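Local atomic coordinates of GP23.1 (Bacillus phage spp1, PDB entry 2XF7), a protein that is of uncertain function but is a putative chaperone of the bacteriophage SPP1, forming a small all-alpha subunit of a six-chain assembly. Residues S2-Y7 with D32-E37. Sequence-based numbering, arbitrary orientation.
Sequences SESLLY and DLTQEE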
loop_
_atom_site.group_PDB
_atom_site.type_symbol
_atom_site.label_atom_id
_atom_site.label_comp_id
_atom_site.label_asym_id
_atom_site.label_seq_id
_atom_site.Cartn_x
_atom_site.Cartn_y
_atom_site.Cartn_z
ATOM N N SER B 2 19.608 -8.344 1.614
ATOM C CA SER B 2 18.182 -7.977 1.668
ATOM C C SER B 2 17.960 -6.457 1.540
ATOM O O SER B 2 18.532 -5.653 2.298
ATOM C CB SER B 2 17.538 -8.501 2.960
ATOM N N GLU B 3 17.090 -6.085 0.583
ATOM C CA GLU B 3 16.709 -4.714 0.239
ATOM C C GLU B 3 16.265 -3.894 1.446
ATOM O O GLU B 3 15.499 -4.410 2.291
ATOM C CB GLU B 3 15.521 -4.790 -0.725
ATOM C CG GLU B 3 15.453 -3.693 -1.773
ATOM C CD GLU B 3 15.501 -4.241 -3.188
ATOM O OE1 GLU B 3 16.197 -3.631 -4.034
ATOM O OE2 GLU B 3 14.897 -5.311 -3.440
ATOM N N SER B 4 16.669 -2.585 1.501
ATOM C CA SER B 4 16.145 -1.747 2.565
ATOM C C SER B 4 14.621 -1.673 2.306
ATOM O O SER B 4 14.178 -1.575 1.152
ATOM C CB SER B 4 16.753 -0.354 2.475
ATOM O OG SER B 4 18.150 -0.425 2.763
ATOM N N LEU B 5 13.833 -1.731 3.380
ATOM C CA LEU B 5 12.366 -1.711 3.225
ATOM C C LEU B 5 11.847 -0.479 2.456
ATOM O O LEU B 5 10.860 -0.595 1.709
ATOM C CB LEU B 5 11.706 -1.772 4.601
ATOM C CG LEU B 5 11.780 -3.117 5.328
ATOM C CD1 LEU B 5 10.976 -3.071 6.641
ATOM C CD2 LEU B 5 11.315 -4.307 4.460
ATOM N N LEU B 6 12.525 0.675 2.626
ATOM C CA LEU B 6 12.143 1.938 1.975
ATOM C C LEU B 6 12.769 2.179 0.634
ATOM O O LEU B 6 12.675 3.293 0.088
ATOM C CB LEU B 6 12.474 3.094 2.935
ATOM C CG LEU B 6 11.645 3.073 4.244
ATOM C CD1 LEU B 6 12.170 4.058 5.249
ATOM C CD2 LEU B 6 10.140 3.263 3.963
ATOM N N TYR B 7 13.451 1.172 0.080
ATOM C CA TYR B 7 14.039 1.369 -1.246
ATOM C C TYR B 7 12.971 1.889 -2.294
ATOM O O TYR B 7 13.181 2.930 -2.956
ATOM C CB TYR B 7 14.696 0.090 -1.741
ATOM C CG TYR B 7 15.330 0.269 -3.105
ATOM C CD1 TYR B 7 16.543 0.915 -3.247
ATOM C CD2 TYR B 7 14.632 -0.057 -4.267
ATOM C CE1 TYR B 7 17.099 1.121 -4.498
ATOM C CE2 TYR B 7 15.177 0.140 -5.533
ATOM C CZ TYR B 7 16.426 0.715 -5.648
ATOM O OH TYR B 7 16.982 0.939 -6.872
ATOM N N ASP B 32 18.560 4.321 6.467
ATOM C CA ASP B 32 17.319 3.884 5.801
ATOM C C ASP B 32 17.525 3.378 4.339
ATOM O O ASP B 32 16.605 2.785 3.711
ATOM C CB ASP B 32 16.231 4.963 5.843
ATOM C CG ASP B 32 15.684 5.188 7.263
ATOM O OD1 ASP B 32 15.699 4.234 8.083
ATOM O OD2 ASP B 32 15.310 6.333 7.575
ATOM N N LEU B 33 18.722 3.692 3.792
ATOM C CA LEU B 33 19.156 3.223 2.467
ATOM C C LEU B 33 20.636 2.963 2.611
ATOM O O LEU B 33 21.320 3.605 3.438
ATOM C CB LEU B 33 19.046 4.300 1.355
ATOM C CG LEU B 33 17.660 4.687 0.847
ATOM C CD1 LEU B 33 17.815 5.814 -0.208
ATOM C CD2 LEU B 33 16.974 3.471 0.211
ATOM N N THR B 34 21.126 2.027 1.787
ATOM C CA THR B 34 22.612 1.911 1.738
ATOM C C THR B 34 23.097 2.902 0.654
ATOM O O THR B 34 22.325 3.347 -0.237
ATOM C CB THR B 34 23.051 0.478 1.337
ATOM O OG1 THR B 34 22.597 0.221 0.003
ATOM C CG2 THR B 34 22.482 -0.571 2.303
ATOM N N GLN B 35 24.421 3.177 0.666
ATOM C CA GLN B 35 24.957 4.049 -0.379
ATOM C C GLN B 35 24.716 3.421 -1.778
ATOM O O GLN B 35 24.387 4.137 -2.736
ATOM C CB GLN B 35 26.475 4.242 -0.167
ATOM C CG GLN B 35 27.021 5.229 -1.191
ATOM C CD GLN B 35 26.380 6.603 -1.067
ATOM O OE1 GLN B 35 26.375 7.230 0.010
ATOM N NE2 GLN B 35 25.796 7.094 -2.151
ATOM N N GLU B 36 24.909 2.099 -1.903
ATOM C CA GLU B 36 24.706 1.390 -3.177
ATOM C C GLU B 36 23.246 1.580 -3.650
ATOM O O GLU B 36 23.013 1.840 -4.848
ATOM C CB GLU B 36 24.970 -0.103 -3.000
ATOM C CG GLU B 36 24.598 -0.786 -4.328
ATOM C CD GLU B 36 25.193 -2.154 -4.431
ATOM O OE1 GLU B 36 26.450 -2.213 -4.362
ATOM O OE2 GLU B 36 24.415 -3.145 -4.551
ATOM N N GLU B 37 22.289 1.485 -2.711
ATOM C CA GLU B 37 20.886 1.703 -3.090
ATOM C C GLU B 37 20.675 3.157 -3.576
ATOM O O GLU B 37 19.966 3.372 -4.572
ATOM C CB GLU B 37 19.957 1.417 -1.901
ATOM C CG GLU B 37 19.819 -0.093 -1.710
ATOM C CD GLU B 37 19.075 -0.437 -0.428
ATOM O OE1 GLU B 37 19.213 0.328 0.555
ATOM O OE2 GLU B 37 18.284 -1.410 -0.423
HETATM O O HOH W 1 14.735 1.096 4.643
#
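S4 and E37 carry the polar part of this contact, with both carboxylate oxygens of E37 turned to the one serine. E37 OE2 accepts the backbone N-H of S4 through its syn lone pair, S4 N to E37 OE2 2.8 Å and nearly straight at 173°. E37 OE1 takes the S4 hydroxyl, also on its syn side, with S4 OG only 2.6 Å from E37 OE1. A chi1 of -67° sets OG anti to the serine's carbonyl carbon, beside the backbone N, so hydroxyl and N-H meet the same carboxylate; a bond on each oxygen restrains its rotation. E37 OE1 has a second donor on its anti side, T34 N at 2.8 Å. That bond belongs to the capping box at the start of helix 35-42, whose other half runs from E37 N back to T34 OG1 (3.0 Å). The buried glutamate thus caps its own helix and ties down the N-terminal segment, three donors facing its probable negative charge.

A water bridges the backbones nearby, accepting from L6 N and donating to D32 O, beside the type I turn S4-Y7 that leads into helix 7-15.

The rest is van der Waals contact. The CD1-CE1 side of the Y7 ring meets CB and CG of E37, with Y7 CD1 3.7 Å from E37 CB. L33 CD2 touches Y7 CA at 3.9 Å, and L6 CD1 meets D32 CB. Separately, E37 O lies at the Y7 ring edge, near its plane.

D32 makes a salt bridge to K40 and hydrogen bonds to Y44 and Y7 of a second subunit; Y7 OH is hydrogen-bonded to D32 of a third. Within the chain, L33 packs on L24, A27 and V28 of helix 21-30, and both L33 and Y7 reach I41 of helix 35-42.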